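Local coordinates for protein mitochondrial association factor 1 (Toxoplasma gondii, PDB 6BXS) that belongs to a family tied to the parasite's association with host mitochondria and has a macro-type domain, a fold known in relatives for binding ADP-ribose, at residues 106-111 with 201-206; 195-200 with 209-214. All coordinates share one frame; numbering follows the deposited sequence.

Interaction 1 of 2, residues 106-111 with 201-206. With SO4 (sulfate ion), chain D; SO4 (sulfate ion), chain G.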
ATOM      1  N   GLY A 106      10.788   1.225 -12.880  1.00 26.39           N
ATOM      2  CA  GLY A 106      11.827   1.050 -11.882  1.00 25.37           C
ATOM      3  C   GLY A 106      12.407   2.359 -11.376  1.00 25.08           C
ATOM      4  O   GLY A 106      13.365   2.356 -10.600  1.00 28.03           O
ATOM      5  N   THR A 107      11.828   3.474 -11.813  1.00 23.56           N
ATOM      6  CA  THR A 107      12.266   4.796 -11.374  1.00 24.12           C
ATOM      7  C   THR A 107      11.133   5.517 -10.654  1.00 24.88           C
ATOM      8  O   THR A 107       9.964   5.370 -11.011  1.00 27.07           O
ATOM      9  CB  THR A 107      12.740   5.666 -12.555  1.00 27.99           C
ATOM     10  OG1 THR A 107      11.608   6.088 -13.325  1.00 33.36           O
ATOM     11  CG2 THR A 107      13.703   4.895 -13.446  1.00 29.53           C
ATOM     12  N   LEU A 108      11.487   6.295  -9.637  1.00 25.14           N
ATOM     13  CA  LEU A 108      10.507   7.069  -8.887  1.00 26.13           C
ATOM     14  C   LEU A 108      10.249   8.405  -9.577  1.00 24.51           C
ATOM     15  O   LEU A 108      11.140   9.251  -9.660  1.00 25.82           O
ATOM     16  CB  LEU A 108      10.989   7.297  -7.454  1.00 21.65           C
ATOM     17  CG  LEU A 108       9.959   7.848  -6.464  1.00 22.18           C
ATOM     18  CD1 LEU A 108       8.894   6.808  -6.157  1.00 19.83           C
ATOM     19  CD2 LEU A 108      10.639   8.312  -5.185  1.00 26.28           C
ATOM     20  N   VAL A 109       9.031   8.587 -10.079  1.00 28.09           N
ATOM     21  CA  VAL A 109       8.651   9.842 -10.720  1.00 24.67           C
ATOM     22  C   VAL A 109       7.912  10.711  -9.713  1.00 25.03           C
ATOM     23  O   VAL A 109       7.523  10.238  -8.644  1.00 23.19           O
ATOM     24  CB  VAL A 109       7.789   9.610 -11.975  1.00 24.76           C
ATOM     25  CG1 VAL A 109       8.606   8.875 -13.028  1.00 26.51           C
ATOM     26  CG2 VAL A 109       6.518   8.839 -11.642  1.00 27.56           C
ATOM     27  N   GLU A 110       7.711  11.980 -10.059  1.00 25.12           N
ATOM     28  CA  GLU A 110       7.367  12.980  -9.059  1.00 21.92           C
ATOM     29  C   GLU A 110       6.707  14.227  -9.645  1.00 25.69           C
ATOM     30  O   GLU A 110       7.052  14.670 -10.739  1.00 24.73           O
ATOM     31  CB  GLU A 110       8.642  13.369  -8.304  1.00 31.64           C
ATOM     32  CG  GLU A 110       8.469  14.339  -7.155  1.00 34.39           C
ATOM     33  CD  GLU A 110       9.806  14.730  -6.543  1.00 45.87           C
ATOM     34  OE1 GLU A 110      10.699  13.860  -6.446  1.00 46.72           O
ATOM     35  OE2 GLU A 110       9.973  15.909  -6.170  1.00 48.19           O
ATOM     36  N   ILE A 111       5.754  14.779  -8.900  1.00 24.89           N
ATOM     37  CA  ILE A 111       5.172  16.083  -9.206  1.00 23.47           C
ATOM     38  C   ILE A 111       4.835  16.808  -7.907  1.00 24.12           C
ATOM     39  O   ILE A 111       4.502  16.176  -6.902  1.00 27.79           O
ATOM     40  CB  ILE A 111       3.894  15.981 -10.079  1.00 29.41           C
ATOM     41  CG1 ILE A 111       2.882  15.007  -9.469  1.00 27.47           C
ATOM     42  CG2 ILE A 111       4.241  15.573 -11.507  1.00 34.82           C
ATOM     43  CD1 ILE A 111       1.795  15.681  -8.667  1.00 36.53           C
ATOM     44  N   ASN A 201      13.096   7.043  -0.000  1.00 21.56           N
ATOM     45  CA  ASN A 201      13.955   7.319   1.148  1.00 21.92           C
ATOM     46  C   ASN A 201      15.348   7.795   0.733  1.00 24.74           C
ATOM     47  O   ASN A 201      16.079   8.358   1.546  1.00 23.53           O
ATOM     48  CB  ASN A 201      14.076   6.083   2.041  1.00 22.32           C
ATOM     49  CG  ASN A 201      12.879   5.900   2.959  1.00 23.77           C
ATOM     50  OD1 ASN A 201      12.096   6.828   3.174  1.00 21.71           O
ATOM     51  ND2 ASN A 201      12.740   4.704   3.520  1.00 20.14           N
ATOM     52  N   LYS A 202      15.709   7.575  -0.527  1.00 25.53           N
ATOM     53  CA  LYS A 202      17.001   8.029  -1.035  1.00 27.27           C
ATOM     54  C   LYS A 202      16.979   9.504  -1.425  1.00 26.65           C
ATOM     55  O   LYS A 202      18.029  10.134  -1.535  1.00 29.12           O
ATOM     56  CB  LYS A 202      17.433   7.198  -2.244  1.00 29.62           C
ATOM     57  CG  LYS A 202      17.893   5.787  -1.919  1.00 30.95           C
ATOM     58  CD  LYS A 202      18.667   5.191  -3.089  1.00 41.56           C
ATOM     59  CE  LYS A 202      18.073   3.875  -3.560  1.00 40.26           C
ATOM     60  NZ  LYS A 202      18.548   3.528  -4.929  1.00 40.40           N
ATOM     61  N   THR A 203      15.786  10.050  -1.646  1.00 23.86           N
ATOM     62  CA  THR A 203      15.646  11.438  -2.074  1.00 26.01           C
ATOM     63  C   THR A 203      15.850  12.394  -0.898  1.00 25.72           C
ATOM     64  O   THR A 203      15.912  11.955   0.249  1.00 29.88           O
ATOM     65  CB  THR A 203      14.260  11.692  -2.702  1.00 23.00           C
ATOM     66  OG1 THR A 203      13.245  11.575  -1.699  1.00 20.73           O
ATOM     67  CG2 THR A 203      13.986  10.699  -3.817  1.00 25.62           C
ATOM     68  N   PRO A 204      15.966  13.705  -1.180  1.00 27.99           N
ATOM     69  CA  PRO A 204      16.052  14.698  -0.101  1.00 29.21           C
ATOM     70  C   PRO A 204      14.819  14.685   0.795  1.00 30.67           C
ATOM     71  O   PRO A 204      14.902  15.010   1.979  1.00 28.57           O
ATOM     72  CB  PRO A 204      16.166  16.027  -0.854  1.00 27.72           C
ATOM     73  CG  PRO A 204      16.733  15.662  -2.182  1.00 30.56           C
ATOM     74  CD  PRO A 204      16.142  14.325  -2.506  1.00 28.42           C
ATOM     75  N   TRP A 205      13.679  14.318   0.220  1.00 27.78           N
ATOM     76  CA  TRP A 205      12.450  14.160   0.984  1.00 27.02           C
ATOM     77  C   TRP A 205      12.626  13.043   1.999  1.00 24.24           C
ATOM     78  O   TRP A 205      12.064  13.089   3.092  1.00 28.62           O
ATOM     79  CB  TRP A 205      11.275  13.873   0.048  1.00 32.82           C
ATOM     80  CG  TRP A 205      11.167  14.890  -1.047  1.00 29.82           C
ATOM     81  CD1 TRP A 205      11.602  14.763  -2.336  1.00 27.72           C
ATOM     82  CD2 TRP A 205      10.614  16.206  -0.940  1.00 29.68           C
ATOM     83  NE1 TRP A 205      11.345  15.916  -3.038  1.00 30.49           N
ATOM     84  CE2 TRP A 205      10.741  16.818  -2.203  1.00 31.77           C
ATOM     85  CE3 TRP A 205      10.022  16.925   0.102  1.00 36.27           C
ATOM     86  CZ2 TRP A 205      10.294  18.113  -2.452  1.00 39.22           C
ATOM     87  CZ3 TRP A 205       9.579  18.210  -0.147  1.00 35.41           C
ATOM     88  CH2 TRP A 205       9.716  18.790  -1.414  1.00 40.77           C
ATOM     89  N   GLY A 206      13.436  12.054   1.635  1.00 26.79           N
ATOM     90  CA  GLY A 206      13.741  10.942   2.514  1.00 27.61           C
ATOM     91  C   GLY A 206      14.616  11.337   3.690  1.00 29.07           C
ATOM     92  O   GLY A 206      14.696  10.605   4.675  1.00 25.86           O
TER
HETATM   93  S   SO4 D 501      14.829   1.416   3.039  1.00 29.24           S
HETATM   94  O1  SO4 D 501      14.351   0.812   1.798  1.00 31.79           O
HETATM   95  O2  SO4 D 501      15.105   2.831   2.817  1.00 24.15           O
HETATM   96  O3  SO4 D 501      13.812   1.272   4.074  1.00 26.53           O
HETATM   97  O4  SO4 D 501      16.054   0.741   3.463  1.00 30.50           O
HETATM   98  S   SO4 G 504      18.777  -0.569  -6.039  1.00 64.38           S
HETATM   99  O1  SO4 G 504      17.663  -0.778  -6.963  1.00 50.15           O
HETATM  100  O2  SO4 G 504      19.201   0.828  -6.089  1.00 52.84           O
HETATM  101  O3  SO4 G 504      18.355  -0.897  -4.679  1.00 56.85           O
HETATM  102  O4  SO4 G 504      19.896  -1.429  -6.421  1.00 57.10           O
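Glu110 and Trp205 meet across this surface contact, where carboxylate oxygen OE2 of Glu110 stands 3.4 Å from indole nitrogen NE1 of Trp205. The bond is weak: the N-H...O angle is only 129°, and the carboxylate plane is turned 81° from the ring plane. The glutamate reaches the indole because CG lies anti to the backbone N (chi1 -176°) and the chain runs on extended to CD. Its stronger partner is Arg122, whose NE forms a salt bridge with the same OE2, so the indole N-H adds a second, weaker hold on an oxygen already engaged.

The firm packing is that of Leu108 on helix 179-202, with its CD2 3.5 Å from Tyr200 CA. Against it, the touch between methyl CD2 of Leu108 and methyl CG2 of Thr203 is loose at 4.3 Å, and the two segments together bury just 123 Å². Thr203 OG1 lies in the plane of the indole at its edge; it bonds to Tyr200 O and weakly accepts from Gly206 N, capping the turn into helix 205-208.

Also on the loose side, Asn201 and the exposed Lys202 turn to sulfates, probably from the crystallisation liquor. Asn201 ND2 reaches sulfate D O2 at 3.1 Å in a nearly straight bond, while Lys202 NZ lies 3.0 Å from sulfate G O2.

The contact thus joins the edge strand 109-111 to the join between helices 179-202 and 205-208, with strand 120-126 beside both through Phe124 and Arg122, and helix 83-103 packed against Val109 and Ile111.

Interaction 2 of 2, residues 195-200 with 209-214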
ATOM      1  N   GLY A 195       9.883  -0.943  -3.561  1.00 23.37           N
ATOM      2  CA  GLY A 195      10.737  -0.168  -4.442  1.00 23.02           C
ATOM      3  C   GLY A 195      10.472   1.320  -4.320  1.00 20.97           C
ATOM      4  O   GLY A 195      11.404   2.128  -4.303  1.00 18.66           O
ATOM      5  N   ALA A 196       9.196   1.683  -4.234  1.00 19.22           N
ATOM      6  CA  ALA A 196       8.804   3.079  -4.077  1.00 18.94           C
ATOM      7  C   ALA A 196       9.383   3.659  -2.791  1.00 22.67           C
ATOM      8  O   ALA A 196       9.927   4.764  -2.786  1.00 21.81           O
ATOM      9  CB  ALA A 196       7.292   3.210  -4.078  1.00 18.68           C
ATOM     10  N   VAL A 197       9.252   2.910  -1.700  1.00 17.21           N
ATOM     11  CA  VAL A 197       9.784   3.336  -0.410  1.00 22.05           C
ATOM     12  C   VAL A 197      11.300   3.471  -0.471  1.00 20.41           C
ATOM     13  O   VAL A 197      11.856   4.484  -0.053  1.00 22.13           O
ATOM     14  CB  VAL A 197       9.407   2.348   0.707  1.00 23.43           C
ATOM     15  CG1 VAL A 197      10.126   2.702   2.006  1.00 21.96           C
ATOM     16  CG2 VAL A 197       7.899   2.343   0.922  1.00 22.79           C
ATOM     17  N   SER A 198      11.959   2.433  -0.978  1.00 23.63           N
ATOM     18  CA  SER A 198      13.411   2.429  -1.122  1.00 26.64           C
ATOM     19  C   SER A 198      13.897   3.641  -1.903  1.00 24.27           C
ATOM     20  O   SER A 198      14.813   4.340  -1.476  1.00 22.36           O
ATOM     21  CB  SER A 198      13.874   1.151  -1.821  1.00 28.13           C
ATOM     22  OG  SER A 198      15.241   1.242  -2.180  1.00 23.23           O
ATOM     23  N   GLU A 199      13.275   3.880  -3.049  1.00 24.44           N
ATOM     24  CA  GLU A 199      13.666   4.984  -3.913  1.00 20.96           C
ATOM     25  C   GLU A 199      13.340   6.327  -3.263  1.00 21.20           C
ATOM     26  O   GLU A 199      14.120   7.274  -3.356  1.00 23.78           O
ATOM     27  CB  GLU A 199      12.968   4.861  -5.269  1.00 21.07           C
ATOM     28  CG  GLU A 199      13.792   5.339  -6.447  1.00 34.05           C
ATOM     29  CD  GLU A 199      15.076   4.550  -6.625  1.00 32.15           C
ATOM     30  OE1 GLU A 199      15.052   3.318  -6.424  1.00 39.20           O
ATOM     31  OE2 GLU A 199      16.110   5.165  -6.960  1.00 40.46           O
ATOM     32  N   TYR A 200      12.194   6.402  -2.594  1.00 19.13           N
ATOM     33  CA  TYR A 200      11.765   7.643  -1.953  1.00 19.85           C
ATOM     34  C   TYR A 200      12.679   8.027  -0.791  1.00 22.43           C
ATOM     35  O   TYR A 200      13.003   9.200  -0.613  1.00 22.40           O
ATOM     36  CB  TYR A 200      10.320   7.519  -1.459  1.00 18.15           C
ATOM     37  CG  TYR A 200       9.914   8.597  -0.479  1.00 20.17           C
ATOM     38  CD1 TYR A 200       9.485   9.841  -0.923  1.00 23.89           C
ATOM     39  CD2 TYR A 200       9.953   8.370   0.891  1.00 22.08           C
ATOM     40  CE1 TYR A 200       9.112  10.830  -0.030  1.00 24.07           C
ATOM     41  CE2 TYR A 200       9.582   9.352   1.790  1.00 22.84           C
ATOM     42  CZ  TYR A 200       9.162  10.579   1.325  1.00 23.18           C
ATOM     43  OH  TYR A 200       8.789  11.557   2.218  1.00 25.00           O
ATOM     44  N   LYS A 209      11.461  13.328   5.811  1.00 30.61           N
ATOM     45  CA  LYS A 209      10.259  12.551   6.079  1.00 31.27           C
ATOM     46  C   LYS A 209      10.386  11.134   5.535  1.00 27.27           C
ATOM     47  O   LYS A 209       9.680  10.749   4.604  1.00 26.29           O
ATOM     48  CB  LYS A 209       9.042  13.252   5.478  1.00 29.25           C
ATOM     49  CG  LYS A 209       8.773  14.603   6.116  1.00 31.95           C
ATOM     50  CD  LYS A 209       7.354  15.077   5.886  1.00 35.33           C
ATOM     51  CE  LYS A 209       7.035  16.271   6.776  1.00 40.99           C
ATOM     52  NZ  LYS A 209       7.043  15.906   8.224  1.00 38.50           N
ATOM     53  N   PRO A 210      11.291  10.347   6.130  1.00 27.05           N
ATOM     54  CA  PRO A 210      11.507   8.961   5.710  1.00 25.38           C
ATOM     55  C   PRO A 210      10.346   8.050   6.078  1.00 20.12           C
ATOM     56  O   PRO A 210       9.649   8.302   7.062  1.00 22.39           O
ATOM     57  CB  PRO A 210      12.768   8.558   6.476  1.00 21.89           C
ATOM     58  CG  PRO A 210      12.745   9.406   7.693  1.00 25.96           C
ATOM     59  CD  PRO A 210      12.157  10.718   7.262  1.00 28.12           C
ATOM     60  N   VAL A 211      10.146   7.004   5.286  1.00 18.67           N
ATOM     61  CA  VAL A 211       9.209   5.949   5.642  1.00 21.11           C
ATOM     62  C   VAL A 211       9.970   4.895   6.434  1.00 23.79           C
ATOM     63  O   VAL A 211      10.831   4.202   5.892  1.00 21.04           O
ATOM     64  CB  VAL A 211       8.560   5.310   4.409  1.00 20.05           C
ATOM     65  CG1 VAL A 211       7.548   4.252   4.830  1.00 19.37           C
ATOM     66  CG2 VAL A 211       7.892   6.377   3.550  1.00 24.95           C
ATOM     67  N   GLU A 212       9.649   4.783   7.717  1.00 22.11           N
ATOM     68  CA  GLU A 212      10.375   3.896   8.617  1.00 25.09           C
ATOM     69  C   GLU A 212       9.648   2.563   8.764  1.00 24.64           C
ATOM     70  O   GLU A 212      10.231   1.569   9.192  1.00 23.77           O
ATOM     71  CB  GLU A 212      10.559   4.571   9.976  1.00 23.84           C
ATOM     72  CG  GLU A 212      11.050   6.011   9.853  1.00 27.63           C
ATOM     73  CD  GLU A 212      11.325   6.669  11.189  1.00 33.20           C
ATOM     74  OE1 GLU A 212      12.462   7.145  11.395  1.00 43.13           O
ATOM     75  OE2 GLU A 212      10.402   6.730  12.027  1.00 31.51           O
ATOM     76  N   ALA A 213       8.372   2.549   8.393  1.00 20.59           N
ATOM     77  CA  ALA A 213       7.595   1.318   8.376  1.00 21.49           C
ATOM     78  C   ALA A 213       6.449   1.451   7.385  1.00 24.50           C
ATOM     79  O   ALA A 213       6.009   2.562   7.089  1.00 22.40           O
ATOM     80  CB  ALA A 213       7.067   1.002   9.762  1.00 26.35           C
ATOM     81  N   ILE A 214       5.984   0.319   6.862  1.00 19.99           N
ATOM     82  CA  ILE A 214       4.797   0.307   6.018  1.00 26.99           C
ATOM     83  C   ILE A 214       3.739  -0.635   6.586  1.00 25.73           C
ATOM     84  O   ILE A 214       4.028  -1.780   6.939  1.00 21.90           O
ATOM     85  CB  ILE A 214       5.124  -0.093   4.561  1.00 27.17           C
ATOM     86  CG1 ILE A 214       6.026  -1.327   4.517  1.00 31.63           C
ATOM     87  CG2 ILE A 214       5.789   1.072   3.842  1.00 30.87           C
ATOM     88  CD1 ILE A 214       6.251  -1.861   3.111  1.00 36.34           C
TER
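The carbonyl oxygen of Lys209 receives the hydroxyl of Tyr200, with OH 2.7 Å from O, the one hydrogen bond between helix segment 195-200 and segment 209-214. The C=O...OH angle is 141°, and the donor is tilted 27° from the carbonyl plane. Relative to the phenol, that oxygen lies at the ring edge, in its plane, 3.1 Å from Tyr200 CE2 as well. With chi1 at 165°, CG of Tyr200 swings away from the backbone N and carries the ring toward Lys209. Separately, Lys209 CB lies 3.7 Å from OH of Tyr200. The lysine's amino end leads elsewhere, to a salt bridge with Asp165.

Next to this polar grip lies an apolar row. Methyl CG2 of Val211 comes obliquely to the tyrosine ring, 3.8 Å from CE2, the two side chains crossing at about a right angle. Val197 then divides its branches: CG1 meets Val211 CB at 3.9 Å, whereas CG2 touches Ile214 CG2 at 3.8 Å. Val211 therefore fits between Tyr200 and Val197, residues one helical turn apart, its CB pointing toward the helix; the nearest backbones, at Val197 and Val211, are 6.6 Å apart between CA atoms. All four of these side chains are buried, and the segments cover 237 Å² of each other in sum.

Around them, Phe124 meets the Tyr200 ring edge-to-face, Leu149 and Ile151 of strand 147-152 also touch the Tyr200 side chain, and Ala46 of strand 45-50 touches Val211.

Helix 179-202 packs here against the entry to strand 213-216, an inner strand with parallel neighbours 45-50 and 253-256. Such helix-on-sheet packing belongs to the three-layer alpha/beta/alpha architecture of macro domains.

Overall arrangement
Interactions 1 and 2 have centres about 9 Å apart and share helix 179-202: residues 195-200 serve interaction 2, and the helix end plus the following turn, 201-206, serves interaction 1. Along the chain the order is 106-111, 195-200, 201-206, 209-214, so the segments alternate. The two contacts touch directly, through a probable hydrogen bond from Val211 N to Asn201 OD1 (2.9 Å) and through packing of Leu108 CB on Glu199 CG (3.6 Å). Both reach the same mixed sheet, one at its edge strand 109-111 and the other at inner strand 213-216. The C-terminal end of this helix thus links a surface contact to a buried one within the macro-type fold.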